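Local coordinates for chromosome partition protein Smc (Pyrococcus furiosus, PDB 3KTA), which is probably required for chromosome condensation and partitioning, using an ABC-type ATPase head of which this chain is the N-terminal part, at residues P2-L7 with D44-V49; G51-K56 with I102-Y107; F93-D98 with Y114-R119. All coordinates share one frame; numbering follows the deposited sequence.

All three contacts belong to the N-terminal part of the ABC ATPase head and reach the same antiparallel sheet. Interaction 1 lays the helix that follows the Walker A loop on the first strand; it lies nearest the nucleotide-binding loop, with the side chain of A45 about 10 Å from the bound bis(adenosine)-5'-pentaphosphate. The other two lie away from the annotated sites. Interaction 2 begins where that helix ends, about 12 Å from interaction 1 between centres, and F48 O and R104 NH1, 2.9 Å apart, join the two. Interaction 3 sits at the periphery, its centre about 18 Å from that of interaction 2 and about 14 Å from that of interaction 1, where F93 packs on P2.

Interaction 1: P2-L7 with D44-V49; sequences PYIEKL and DAILFV
L7 and I46 mark the nearest backbone approach, 8.1 Å from CA to CA, where strand segment 3-7 passes helix segment 44-49 at 102° with the axes 10.6 Å apart. At that spacing the backbones stay apart and only side chains meet. From the strand, I4 and L7 both point at the helix although they are three residues apart; the classic beta bulge at E5 and K6, which both face Y85 on the adjacent strand, takes up the extra residue and brings L7 back to the same side as I4.

L7 does most of the work. Its CG stands beside the backbone N (chi1 -68°), and an extended second torsion carries CD1 up to the helix. There CD1 lies 3.8 Å from CG1 of I46, the two side chains crossing at about a right angle, and 4.4 Å from CB of A45, so a single methyl spans neighbouring residues of one helical turn. I46 leaves the helix obliquely, but its CG1 branch, extended at chi2 (170°), swings toward the strand, and its CD1 comes within 4.4 Å of CD1 of I4. That last pair is a looser touch, and F89 of the second chain packs on both isoleucines, which places their end of the contact at the interface between chains.

D44 and F48 serve other faces of the helix: D44 forms salt bridges with K13 and R59, and F48 packs on V82 and V106. The helix begins within the ATP-binding loop, and the A45 side chain lies about 7 Å from that of N41. What joins strand to helix here is purely apolar: four buried residues, with no hydrogen bond or charge pair, so between these segments nothing directional fixes the fit, which rests on shape and burial.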
ATOM      1  N   PRO A   2       6.470  -0.102  13.897  1.00 18.25           N
ATOM      2  CA  PRO A   2       7.690   0.327  13.193  1.00 14.71           C
ATOM      3  C   PRO A   2       7.348   1.107  11.929  1.00 16.35           C
ATOM      4  O   PRO A   2       6.181   1.174  11.555  1.00 18.42           O
ATOM      5  CB  PRO A   2       8.371  -0.997  12.822  1.00 16.62           C
ATOM      6  CG  PRO A   2       7.691  -2.056  13.667  1.00 18.78           C
ATOM      7  CD  PRO A   2       6.291  -1.562  13.852  1.00 20.30           C
ATOM      8  N   TYR A   3       8.345   1.698  11.289  1.00 14.33           N
ATOM      9  CA  TYR A   3       8.103   2.346   9.996  1.00 13.15           C
ATOM     10  C   TYR A   3       9.360   2.297   9.168  1.00 14.38           C
ATOM     11  O   TYR A   3      10.457   2.076   9.691  1.00 14.84           O
ATOM     12  CB  TYR A   3       7.624   3.790  10.160  1.00 14.51           C
ATOM     13  CG  TYR A   3       8.551   4.717  10.899  1.00 15.97           C
ATOM     14  CD1 TYR A   3       8.443   4.878  12.281  1.00 19.23           C
ATOM     15  CD2 TYR A   3       9.514   5.457  10.225  1.00 15.76           C
ATOM     16  CE1 TYR A   3       9.281   5.744  12.969  1.00 21.36           C
ATOM     17  CE2 TYR A   3      10.355   6.334  10.912  1.00 19.82           C
ATOM     18  CZ  TYR A   3      10.227   6.462  12.280  1.00 19.89           C
ATOM     19  OH  TYR A   3      11.063   7.332  12.945  1.00 28.56           O
ATOM     20  N   ILE A   4       9.191   2.507   7.870  1.00 12.17           N
ATOM     21  CA  ILE A   4      10.296   2.427   6.933  1.00 10.43           C
ATOM     22  C   ILE A   4      11.098   3.728   6.902  1.00 13.66           C
ATOM     23  O   ILE A   4      10.559   4.797   6.626  1.00 14.86           O
ATOM     24  CB  ILE A   4       9.794   2.100   5.514  1.00 12.65           C
ATOM     25  CG1 ILE A   4       8.943   0.828   5.522  1.00 12.83           C
ATOM     26  CG2 ILE A   4      10.986   1.982   4.531  1.00 13.30           C
ATOM     27  CD1 ILE A   4       8.216   0.579   4.178  1.00 13.76           C
ATOM     28  N   GLU A   5      12.382   3.643   7.224  1.00 12.71           N
ATOM     29  CA  GLU A   5      13.236   4.824   7.144  1.00 12.62           C
ATOM     30  C   GLU A   5      13.715   5.028   5.714  1.00 15.05           C
ATOM     31  O   GLU A   5      13.670   6.140   5.181  1.00 14.57           O
ATOM     32  CB  GLU A   5      14.397   4.706   8.145  1.00 14.03           C
ATOM     33  CG  GLU A   5      13.871   4.718   9.565  1.00 19.37           C
ATOM     34  CD  GLU A   5      14.934   4.911  10.611  1.00 33.58           C
ATOM     35  OE1 GLU A   5      15.945   4.175  10.561  1.00 38.20           O
ATOM     36  OE2 GLU A   5      14.732   5.785  11.492  1.00 29.73           O
ATOM     37  N   LYS A   6      14.131   3.942   5.076  1.00 14.91           N
ATOM     38  CA  LYS A   6      14.620   4.020   3.704  1.00 14.76           C
ATOM     39  C   LYS A   6      14.726   2.647   3.061  1.00 14.77           C
ATOM     40  O   LYS A   6      14.741   1.616   3.754  1.00 13.87           O
ATOM     41  CB  LYS A   6      15.995   4.703   3.650  1.00 15.26           C
ATOM     42  CG  LYS A   6      17.112   3.902   4.349  1.00 15.29           C
ATOM     43  CD  LYS A   6      18.449   4.618   4.221  1.00 18.72           C
ATOM     44  CE  LYS A   6      19.547   3.806   4.912  1.00 21.88           C
ATOM     45  NZ  LYS A   6      20.887   4.463   4.805  1.00 27.67           N
ATOM     46  N   LEU A   7      14.805   2.654   1.729  1.00 12.68           N
ATOM     47  CA  LEU A   7      15.206   1.505   0.927  1.00 13.62           C
ATOM     48  C   LEU A   7      16.558   1.771   0.272  1.00 16.16           C
ATOM     49  O   LEU A   7      16.903   2.916  -0.040  1.00 16.83           O
ATOM     50  CB  LEU A   7      14.217   1.255  -0.211  1.00 14.71           C
ATOM     51  CG  LEU A   7      12.817   0.792   0.142  1.00 15.72           C
ATOM     52  CD1 LEU A   7      11.906   0.973  -1.058  1.00 14.91           C
ATOM     53  CD2 LEU A   7      12.837  -0.678   0.585  1.00 16.22           C
ATOM     54  N   ASP A  44       7.554  -2.522  -5.854  1.00 12.67           N
ATOM     55  CA  ASP A  44       7.986  -3.900  -6.063  1.00 12.40           C
ATOM     56  C   ASP A  44       9.224  -4.227  -5.223  1.00 12.67           C
ATOM     57  O   ASP A  44       9.391  -5.377  -4.790  1.00 14.17           O
ATOM     58  CB  ASP A  44       8.256  -4.176  -7.546  1.00 12.86           C
ATOM     59  CG  ASP A  44       7.000  -4.092  -8.385  0.76 15.26           C
ATOM     60  OD1 ASP A  44       5.910  -4.366  -7.840  1.00 16.60           O
ATOM     61  OD2 ASP A  44       7.111  -3.746  -9.580  0.79 16.58           O
ATOM     62  N   ALA A  45      10.064  -3.222  -4.982  1.00 13.59           N
ATOM     63  CA  ALA A  45      11.238  -3.403  -4.115  1.00 13.53           C
ATOM     64  C   ALA A  45      10.795  -3.770  -2.706  1.00 14.27           C
ATOM     65  O   ALA A  45      11.413  -4.610  -2.044  1.00 14.49           O
ATOM     66  CB  ALA A  45      12.111  -2.148  -4.114  1.00 12.75           C
ATOM     67  N   ILE A  46       9.711  -3.160  -2.249  1.00 11.32           N
ATOM     68  CA  ILE A  46       9.152  -3.478  -0.939  1.00 12.04           C
ATOM     69  C   ILE A  46       8.580  -4.901  -0.904  1.00 14.95           C
ATOM     70  O   ILE A  46       8.871  -5.661   0.016  1.00 14.73           O
ATOM     71  CB  ILE A  46       8.098  -2.445  -0.519  1.00 11.84           C
ATOM     72  CG1 ILE A  46       8.759  -1.068  -0.397  1.00 14.55           C
ATOM     73  CG2 ILE A  46       7.396  -2.890   0.787  1.00 13.74           C
ATOM     74  CD1 ILE A  46       7.762   0.073  -0.219  1.00 13.51           C
ATOM     75  N   LEU A  47       7.779  -5.264  -1.905  1.00 11.77           N
ATOM     76  CA  LEU A  47       7.263  -6.628  -1.991  1.00 14.59           C
ATOM     77  C   LEU A  47       8.409  -7.648  -1.960  1.00 16.77           C
ATOM     78  O   LEU A  47       8.334  -8.695  -1.282  1.00 16.61           O
ATOM     79  CB  LEU A  47       6.483  -6.817  -3.297  1.00 16.10           C
ATOM     80  CG  LEU A  47       5.174  -6.037  -3.405  1.00 22.37           C
ATOM     81  CD1 LEU A  47       4.505  -6.324  -4.747  1.00 23.11           C
ATOM     82  CD2 LEU A  47       4.259  -6.401  -2.270  1.00 27.43           C
ATOM     83  N   PHE A  48       9.462  -7.339  -2.710  1.00 12.83           N
ATOM     84  CA  PHE A  48      10.599  -8.250  -2.870  1.00 12.81           C
ATOM     85  C   PHE A  48      11.341  -8.468  -1.561  1.00 15.39           C
ATOM     86  O   PHE A  48      11.567  -9.612  -1.140  1.00 15.48           O
ATOM     87  CB  PHE A  48      11.546  -7.668  -3.918  1.00 13.02           C
ATOM     88  CG  PHE A  48      12.821  -8.439  -4.093  1.00 15.33           C
ATOM     89  CD1 PHE A  48      12.830  -9.636  -4.784  1.00 15.42           C
ATOM     90  CD2 PHE A  48      14.014  -7.934  -3.604  1.00 14.71           C
ATOM     91  CE1 PHE A  48      14.028 -10.338  -4.967  1.00 17.82           C
ATOM     92  CE2 PHE A  48      15.206  -8.623  -3.792  1.00 18.59           C
ATOM     93  CZ  PHE A  48      15.202  -9.819  -4.474  1.00 16.83           C
ATOM     94  N   VAL A  49      11.714  -7.371  -0.910  1.00 13.40           N
ATOM     95  CA  VAL A  49      12.537  -7.478   0.298  1.00 13.97           C
ATOM     96  C   VAL A  49      11.763  -8.087   1.469  1.00 14.48           C
ATOM     97  O   VAL A  49      12.364  -8.682   2.371  1.00 15.26           O
ATOM     98  CB  VAL A  49      13.166  -6.115   0.675  1.00 12.01           C
ATOM     99  CG1 VAL A  49      12.100  -5.149   1.197  1.00 12.89           C
ATOM    100  CG2 VAL A  49      14.299  -6.320   1.690  1.00 14.22           C
TER

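Interaction 2: G51-K56 with I102-Y107; sequences GGLSAK and IRRRVY
R104 reaches from the central strand 99-106 of the ABC ATPase head straight at G52, in the loop that follows the Walker A helix. That helix ends in a Schellman motif, with G51 at positive phi as its C-prime residue and the amides of G51 and G52 returning to F48 O and L47 O. The arginine leaves the strand with CG opposite the backbone N (chi1 -176°) and stays extended as far as NE, which lets its guanidinium arrive edge-on. NH1 gives a nearly straight bond to G52 O, 2.8 Å long at 171°; the oxygen lies almost in the guanidinium plane, while the donor sits 27° off the carbonyl plane.

NH1 also bonds F48 O; with NH1 bound to two carbonyls and NE to S112 OG, the group's rotation is fixed. The arginine side chain also packs on Y114 of the adjacent strand and on I63. Carbonyls at a helix C-terminus carry partial negative charge, which probably suits the buried cation. A leucine in place of R104 would probably leave G52 O without this donor and S112 OG without NE, and free the turn after the helix to shift against the sheet. The last touch comes from L53, which also packs on R123 of helix 123-132: it starts away from the strand but its end turns back, so that CD2 of L53 comes obliquely to 4.5 Å from NH2 of R104.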
ATOM      1  N   GLY A  51       9.852 -10.572   1.175  1.00 17.94           N
ATOM      2  CA  GLY A  51       9.796 -12.013   0.976  1.00 21.93           C
ATOM      3  C   GLY A  51       8.891 -12.499  -0.131  1.00 23.86           C
ATOM      4  O   GLY A  51       8.606 -13.696  -0.220  1.00 27.37           O
ATOM      5  N   GLY A  52       8.442 -11.585  -0.985  1.00 22.10           N
ATOM      6  CA  GLY A  52       7.549 -11.945  -2.072  1.00 24.39           C
ATOM      7  C   GLY A  52       8.053 -13.126  -2.883  1.00 26.02           C
ATOM      8  O   GLY A  52       9.176 -13.119  -3.381  1.00 24.44           O
ATOM      9  N   LEU A  53       7.205 -14.139  -3.032  1.00 30.44           N
ATOM     10  CA  LEU A  53       7.572 -15.327  -3.793  1.00 31.69           C
ATOM     11  C   LEU A  53       6.906 -15.356  -5.163  1.00 33.73           C
ATOM     12  O   LEU A  53       7.209 -16.225  -5.980  1.00 39.57           O
ATOM     13  CB  LEU A  53       7.201 -16.602  -3.028  1.00 33.19           C
ATOM     14  CG  LEU A  53       8.065 -17.008  -1.831  1.00 32.07           C
ATOM     15  CD1 LEU A  53       7.626 -18.372  -1.333  1.00 40.71           C
ATOM     16  CD2 LEU A  53       9.542 -17.022  -2.204  1.00 34.49           C
ATOM     17  N   SER A  54       6.002 -14.413  -5.409  1.00 31.58           N
ATOM     18  CA  SER A  54       5.291 -14.359  -6.691  1.00 33.17           C
ATOM     19  C   SER A  54       5.910 -13.360  -7.658  1.00 31.16           C
ATOM     20  O   SER A  54       5.687 -12.151  -7.546  1.00 28.85           O
ATOM     21  CB  SER A  54       3.819 -14.013  -6.474  1.00 31.85           C
ATOM     22  OG  SER A  54       3.156 -13.835  -7.716  1.00 35.74           O
ATOM     23  N   ALA A  55       6.680 -13.858  -8.616  1.00 31.34           N
ATOM     24  CA  ALA A  55       7.285 -12.982  -9.610  1.00 27.84           C
ATOM     25  C   ALA A  55       6.192 -12.191 -10.325  1.00 27.99           C
ATOM     26  O   ALA A  55       6.357 -11.003 -10.606  1.00 27.01           O
ATOM     27  CB  ALA A  55       8.104 -13.784 -10.610  1.00 31.67           C
ATOM     28  N   LYS A  56       5.078 -12.864 -10.605  1.00 28.71           N
ATOM     29  CA  LYS A  56       3.965 -12.258 -11.333  1.00 31.66           C
ATOM     30  C   LYS A  56       3.406 -11.030 -10.613  1.00 29.14           C
ATOM     31  O   LYS A  56       3.048 -10.039 -11.257  1.00 28.13           O
ATOM     32  CB  LYS A  56       2.856 -13.287 -11.571  1.00 33.87           C
ATOM     33  N   ILE A 102      16.501  -5.497   6.906  1.00 15.29           N
ATOM     34  CA  ILE A 102      16.314  -6.738   6.178  1.00 12.48           C
ATOM     35  C   ILE A 102      16.847  -6.551   4.758  1.00 14.94           C
ATOM     36  O   ILE A 102      16.601  -5.520   4.129  1.00 15.36           O
ATOM     37  CB  ILE A 102      14.837  -7.148   6.143  1.00 13.91           C
ATOM     38  CG1 ILE A 102      14.339  -7.466   7.556  1.00 14.78           C
ATOM     39  CG2 ILE A 102      14.631  -8.329   5.223  1.00 15.60           C
ATOM     40  CD1 ILE A 102      12.823  -7.625   7.648  1.00 18.96           C
ATOM     41  N   ARG A 103      17.604  -7.531   4.269  1.00 13.90           N
ATOM     42  CA  ARG A 103      18.169  -7.454   2.925  1.00 14.12           C
ATOM     43  C   ARG A 103      17.869  -8.751   2.198  1.00 16.34           C
ATOM     44  O   ARG A 103      17.943  -9.827   2.790  1.00 15.18           O
ATOM     45  CB  ARG A 103      19.688  -7.228   2.973  1.00 16.38           C
ATOM     46  CG  ARG A 103      20.350  -7.202   1.604  1.00 19.35           C
ATOM     47  CD  ARG A 103      21.626  -6.365   1.621  1.00 24.69           C
ATOM     48  NE  ARG A 103      22.593  -6.840   2.606  1.00 25.47           N
ATOM     49  CZ  ARG A 103      23.649  -7.597   2.313  1.00 28.10           C
ATOM     50  NH1 ARG A 103      23.873  -7.982   1.062  1.00 25.39           N
ATOM     51  NH2 ARG A 103      24.481  -7.973   3.281  1.00 27.16           N
ATOM     52  N   ARG A 104      17.523  -8.638   0.919  1.00 13.32           N
ATOM     53  CA  ARG A 104      17.315  -9.796   0.067  1.00 15.08           C
ATOM     54  C   ARG A 104      18.089  -9.600  -1.224  1.00 16.46           C
ATOM     55  O   ARG A 104      18.053  -8.524  -1.835  1.00 16.55           O
ATOM     56  CB  ARG A 104      15.835 -10.004  -0.261  1.00 14.65           C
ATOM     57  CG  ARG A 104      15.582 -11.263  -1.061  1.00 16.29           C
ATOM     58  CD  ARG A 104      14.134 -11.353  -1.521  1.00 17.67           C
ATOM     59  NE  ARG A 104      13.879 -12.536  -2.349  1.00 19.18           N
ATOM     60  CZ  ARG A 104      12.674 -12.884  -2.785  1.00 20.33           C
ATOM     61  NH1 ARG A 104      11.618 -12.136  -2.473  1.00 18.06           N
ATOM     62  NH2 ARG A 104      12.514 -13.976  -3.535  1.00 23.18           N
ATOM     63  N   ARG A 105      18.784 -10.647  -1.644  1.00 15.89           N
ATOM     64  CA  ARG A 105      19.520 -10.596  -2.900  1.00 18.48           C
ATOM     65  C   ARG A 105      19.090 -11.791  -3.743  1.00 20.03           C
ATOM     66  O   ARG A 105      19.052 -12.915  -3.249  1.00 22.04           O
ATOM     67  CB  ARG A 105      21.028 -10.637  -2.620  1.00 19.72           C
ATOM     68  CG  ARG A 105      21.898 -10.658  -3.856  1.00 23.27           C
ATOM     69  CD  ARG A 105      23.368 -10.814  -3.483  1.00 21.32           C
ATOM     70  NE  ARG A 105      23.916  -9.656  -2.790  1.00 23.37           N
ATOM     71  CZ  ARG A 105      25.196  -9.541  -2.448  1.00 23.68           C
ATOM     72  NH1 ARG A 105      26.036 -10.523  -2.728  1.00 27.14           N
ATOM     73  NH2 ARG A 105      25.632  -8.459  -1.819  1.00 27.19           N
ATOM     74  N   VAL A 106      18.742 -11.555  -5.005  1.00 18.19           N
ATOM     75  CA  VAL A 106      18.409 -12.658  -5.905  1.00 21.78           C
ATOM     76  C   VAL A 106      19.441 -12.745  -7.023  1.00 23.41           C
ATOM     77  O   VAL A 106      19.866 -11.731  -7.566  1.00 20.94           O
ATOM     78  CB  VAL A 106      17.000 -12.512  -6.522  1.00 23.63           C
ATOM     79  CG1 VAL A 106      16.929 -11.270  -7.396  1.00 23.61           C
ATOM     80  CG2 VAL A 106      16.650 -13.751  -7.326  1.00 26.36           C
ATOM     81  N   TYR A 107      19.830 -13.969  -7.364  1.00 23.29           N
ATOM     82  CA  TYR A 107      20.831 -14.211  -8.393  1.00 27.73           C
ATOM     83  C   TYR A 107      20.207 -14.649  -9.710  1.00 25.62           C
ATOM     84  O   TYR A 107      19.048 -15.051  -9.748  1.00 26.75           O
ATOM     85  CB  TYR A 107      21.822 -15.271  -7.905  1.00 26.90           C
ATOM     86  CG  TYR A 107      22.736 -14.761  -6.821  1.00 24.11           C
ATOM     87  CD1 TYR A 107      22.384 -14.862  -5.481  1.00 27.91           C
ATOM     88  CD2 TYR A 107      23.940 -14.152  -7.137  1.00 27.35           C
ATOM     89  CE1 TYR A 107      23.224 -14.387  -4.489  1.00 27.34           C
ATOM     90  CE2 TYR A 107      24.783 -13.678  -6.158  1.00 27.94           C
ATOM     91  CZ  TYR A 107      24.420 -13.798  -4.832  1.00 25.51           C
ATOM     92  OH  TYR A 107      25.267 -13.323  -3.857  1.00 30.57           O
TER

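Interaction 3: F93-D98 with Y114-R119; sequences FPIDED and YWLNGR
I95 meets L116 and N117 in a small surface contact between the loop that joins strands 80-87 and 99-106 and the tip of a beta hairpin at the edge of the antiparallel sheet. The hairpin joins strands 112-116 and 119-121 through a type I' turn from L116 to R119, with N117 and G118 both at positive phi. Facing it, the loop is folded tightly by two inverse gamma turns, centred on P94 and D96, which present I95 and E97 to the hairpin. Salt bridges from D96 and D98 to R91 tie the loop's outer side together.

The apolar half of the contact is tip to tip: CD1 of I95 and CD1 of L116 reach toward each other and stop 4.0 Å apart. With CG of L116 opposite the backbone N (chi1 169°), the leucine leans toward the loop, while it also packs on V100 and on I126 of helix 123-132. The other branch of I95 serves N117, which comes from the opposite direction and sets ND2 3.7 Å from CG2.

N117 is held from behind. Its OD1 accepts a hydrogen bond from V101 N on the neighbouring strand, and its backbone is bonded to V101 as well; this fixes the turn of the amide and leaves ND2 facing the loop. E97 adds a light touch beside it, its CG 4.1 Å from ND2. The glutamate chain bends at chi2 (-74°), its carboxylate plane is turned 77° from the amide plane, and the nitrogen therefore meets methylene rather than charge: E97 OE1 and OE2 both remain 5.8 Å from N117 ND2.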
ATOM      1  N   PHE A  93       8.877  -4.958  16.179  1.00 18.82           N
ATOM      2  CA  PHE A  93       9.612  -6.190  15.902  1.00 20.21           C
ATOM      3  C   PHE A  93      10.099  -6.746  17.229  1.00 18.66           C
ATOM      4  O   PHE A  93      10.585  -5.990  18.086  1.00 18.83           O
ATOM      5  CB  PHE A  93      10.849  -5.933  15.028  1.00 16.75           C
ATOM      6  CG  PHE A  93      10.538  -5.618  13.594  1.00 19.72           C
ATOM      7  CD1 PHE A  93      10.431  -4.304  13.168  1.00 18.92           C
ATOM      8  CD2 PHE A  93      10.389  -6.631  12.669  1.00 20.34           C
ATOM      9  CE1 PHE A  93      10.159  -4.005  11.841  1.00 20.21           C
ATOM     10  CE2 PHE A  93      10.115  -6.338  11.340  1.00 22.45           C
ATOM     11  CZ  PHE A  93       9.987  -5.023  10.934  1.00 20.62           C
ATOM     12  N   PRO A  94       9.999  -8.069  17.398  1.00 19.01           N
ATOM     13  CA  PRO A  94      10.482  -8.717  18.623  1.00 20.28           C
ATOM     14  C   PRO A  94      12.002  -8.858  18.606  1.00 23.48           C
ATOM     15  O   PRO A  94      12.547  -9.959  18.747  1.00 23.50           O
ATOM     16  CB  PRO A  94       9.808 -10.083  18.578  1.00 22.58           C
ATOM     17  CG  PRO A  94       9.660 -10.372  17.113  1.00 22.96           C
ATOM     18  CD  PRO A  94       9.391  -9.028  16.458  1.00 19.14           C
ATOM     19  N   ILE A  95      12.672  -7.725  18.425  1.00 20.05           N
ATOM     20  CA  ILE A  95      14.123  -7.644  18.358  1.00 20.51           C
ATOM     21  C   ILE A  95      14.522  -6.421  19.169  1.00 23.82           C
ATOM     22  O   ILE A  95      13.963  -5.340  18.967  1.00 22.30           O
ATOM     23  CB  ILE A  95      14.613  -7.447  16.910  1.00 22.16           C
ATOM     24  CG1 ILE A  95      14.245  -8.653  16.040  1.00 22.83           C
ATOM     25  CG2 ILE A  95      16.122  -7.201  16.875  1.00 23.54           C
ATOM     26  CD1 ILE A  95      14.554  -8.445  14.564  1.00 24.06           C
ATOM     27  N   ASP A  96      15.473  -6.589  20.088  1.00 21.62           N
ATOM     28  CA  ASP A  96      15.850  -5.514  20.997  1.00 22.30           C
ATOM     29  C   ASP A  96      16.813  -4.537  20.341  1.00 24.93           C
ATOM     30  O   ASP A  96      17.916  -4.301  20.844  1.00 26.20           O
ATOM     31  CB  ASP A  96      16.472  -6.084  22.280  1.00 25.89           C
ATOM     32  CG  ASP A  96      16.547  -5.058  23.399  0.75 28.45           C
ATOM     33  OD1 ASP A  96      15.996  -3.949  23.237  1.00 28.38           O
ATOM     34  OD2 ASP A  96      17.159  -5.359  24.444  0.48 29.22           O
ATOM     35  N   GLU A  97      16.395  -3.972  19.212  1.00 19.10           N
ATOM     36  CA  GLU A  97      17.187  -2.970  18.511  1.00 20.59           C
ATOM     37  C   GLU A  97      16.293  -1.862  17.976  1.00 19.25           C
ATOM     38  O   GLU A  97      15.173  -2.134  17.538  1.00 18.35           O
ATOM     39  CB  GLU A  97      17.908  -3.611  17.328  1.00 20.76           C
ATOM     40  CG  GLU A  97      18.879  -4.712  17.712  1.00 25.77           C
ATOM     41  CD  GLU A  97      20.145  -4.178  18.341  0.92 28.29           C
ATOM     42  OE1 GLU A  97      20.447  -2.987  18.140  0.91 27.68           O
ATOM     43  OE2 GLU A  97      20.840  -4.954  19.033  0.90 27.41           O
ATOM     44  N   ASP A  98      16.790  -0.629  17.996  1.00 18.35           N
ATOM     45  CA  ASP A  98      16.052   0.505  17.428  1.00 19.16           C
ATOM     46  C   ASP A  98      15.974   0.486  15.911  1.00 16.61           C
ATOM     47  O   ASP A  98      15.152   1.196  15.328  1.00 16.98           O
ATOM     48  CB  ASP A  98      16.687   1.830  17.844  1.00 20.75           C
ATOM     49  CG  ASP A  98      16.449   2.162  19.291  0.56 21.89           C
ATOM     50  OD1 ASP A  98      15.615   1.492  19.937  1.00 21.10           O
ATOM     51  OD2 ASP A  98      17.099   3.112  19.777  0.75 21.28           O
ATOM     52  N   TYR A 114      19.254 -13.935   2.203  1.00 18.26           N
ATOM     53  CA  TYR A 114      18.659 -12.944   3.092  1.00 18.12           C
ATOM     54  C   TYR A 114      19.589 -12.587   4.257  1.00 18.21           C
ATOM     55  O   TYR A 114      20.391 -13.418   4.704  1.00 16.46           O
ATOM     56  CB  TYR A 114      17.355 -13.484   3.696  1.00 18.86           C
ATOM     57  CG  TYR A 114      16.189 -13.623   2.740  1.00 19.70           C
ATOM     58  CD1 TYR A 114      16.033 -14.764   1.966  1.00 24.85           C
ATOM     59  CD2 TYR A 114      15.228 -12.624   2.638  1.00 21.39           C
ATOM     60  CE1 TYR A 114      14.959 -14.899   1.095  1.00 22.49           C
ATOM     61  CE2 TYR A 114      14.139 -12.759   1.772  1.00 22.21           C
ATOM     62  CZ  TYR A 114      14.017 -13.895   1.010  1.00 24.49           C
ATOM     63  OH  TYR A 114      12.949 -14.033   0.157  1.00 28.34           O
ATOM     64  N   TRP A 115      19.468 -11.357   4.752  1.00 14.27           N
ATOM     65  CA  TRP A 115      20.171 -10.905   5.954  1.00 16.62           C
ATOM     66  C   TRP A 115      19.173 -10.219   6.865  1.00 16.50           C
ATOM     67  O   TRP A 115      18.260  -9.545   6.394  1.00 15.90           O
ATOM     68  CB  TRP A 115      21.273  -9.895   5.631  1.00 15.68           C
ATOM     69  CG  TRP A 115      22.427 -10.422   4.830  1.00 17.28           C
ATOM     70  CD1 TRP A 115      23.677 -10.707   5.295  1.00 22.11           C
ATOM     71  CD2 TRP A 115      22.447 -10.704   3.427  1.00 18.74           C
ATOM     72  NE1 TRP A 115      24.476 -11.152   4.267  1.00 20.19           N
ATOM     73  CE2 TRP A 115      23.741 -11.165   3.110  1.00 22.14           C
ATOM     74  CE3 TRP A 115      21.496 -10.611   2.404  1.00 19.06           C
ATOM     75  CZ2 TRP A 115      24.104 -11.537   1.815  1.00 23.58           C
ATOM     76  CZ3 TRP A 115      21.852 -10.980   1.127  1.00 20.87           C
ATOM     77  CH2 TRP A 115      23.150 -11.436   0.838  1.00 23.64           C
ATOM     78  N   LEU A 116      19.351 -10.403   8.168  1.00 14.42           N
ATOM     79  CA  LEU A 116      18.586  -9.697   9.175  1.00 14.01           C
ATOM     80  C   LEU A 116      19.585  -9.051  10.124  1.00 15.11           C
ATOM     81  O   LEU A 116      20.417  -9.738  10.726  1.00 16.39           O
ATOM     82  CB  LEU A 116      17.667 -10.657   9.936  1.00 17.17           C
ATOM     83  CG  LEU A 116      16.994 -10.113  11.193  1.00 16.12           C
ATOM     84  CD1 LEU A 116      16.009  -8.985  10.848  1.00 17.27           C
ATOM     85  CD2 LEU A 116      16.275 -11.242  11.941  1.00 19.00           C
ATOM     86  N   ASN A 117      19.541  -7.734  10.228  1.00 14.56           N
ATOM     87  CA  ASN A 117      20.503  -7.014  11.053  1.00 16.56           C
ATOM     88  C   ASN A 117      21.957  -7.430  10.824  1.00 20.54           C
ATOM     89  O   ASN A 117      22.733  -7.586  11.767  1.00 20.49           O
ATOM     90  CB  ASN A 117      20.129  -7.096  12.534  1.00 18.82           C
ATOM     91  CG  ASN A 117      18.900  -6.266  12.857  1.00 23.18           C
ATOM     92  OD1 ASN A 117      18.481  -5.444  12.046  1.00 23.78           O
ATOM     93  ND2 ASN A 117      18.321  -6.472  14.041  1.00 28.38           N
ATOM     94  N   GLY A 118      22.312  -7.603   9.558  1.00 17.76           N
ATOM     95  CA  GLY A 118      23.698  -7.791   9.184  1.00 19.58           C
ATOM     96  C   GLY A 118      24.171  -9.218   9.332  1.00 19.65           C
ATOM     97  O   GLY A 118      25.356  -9.496   9.136  1.00 20.91           O
ATOM     98  N   ARG A 119      23.248 -10.117   9.670  1.00 18.26           N
ATOM     99  CA  ARG A 119      23.572 -11.541   9.777  1.00 17.82           C
ATOM    100  C   ARG A 119      22.733 -12.344   8.790  1.00 17.40           C
ATOM    101  O   ARG A 119      21.554 -12.055   8.615  1.00 16.47           O
ATOM    102  CB  ARG A 119      23.345 -12.027  11.213  1.00 20.27           C
ATOM    103  CG  ARG A 119      24.291 -11.333  12.192  1.00 24.52           C
ATOM    104  CD  ARG A 119      23.680 -11.097  13.568  1.00 32.37           C
ATOM    105  NE  ARG A 119      24.486 -10.226  14.440  1.00 31.10           N
ATOM    106  CZ  ARG A 119      25.441  -9.378  14.036  1.00 33.87           C
ATOM    107  NH1 ARG A 119      25.753  -9.253  12.751  1.00 28.91           N
ATOM    108  NH2 ARG A 119      26.094  -8.638  14.930  1.00 31.44           N
TER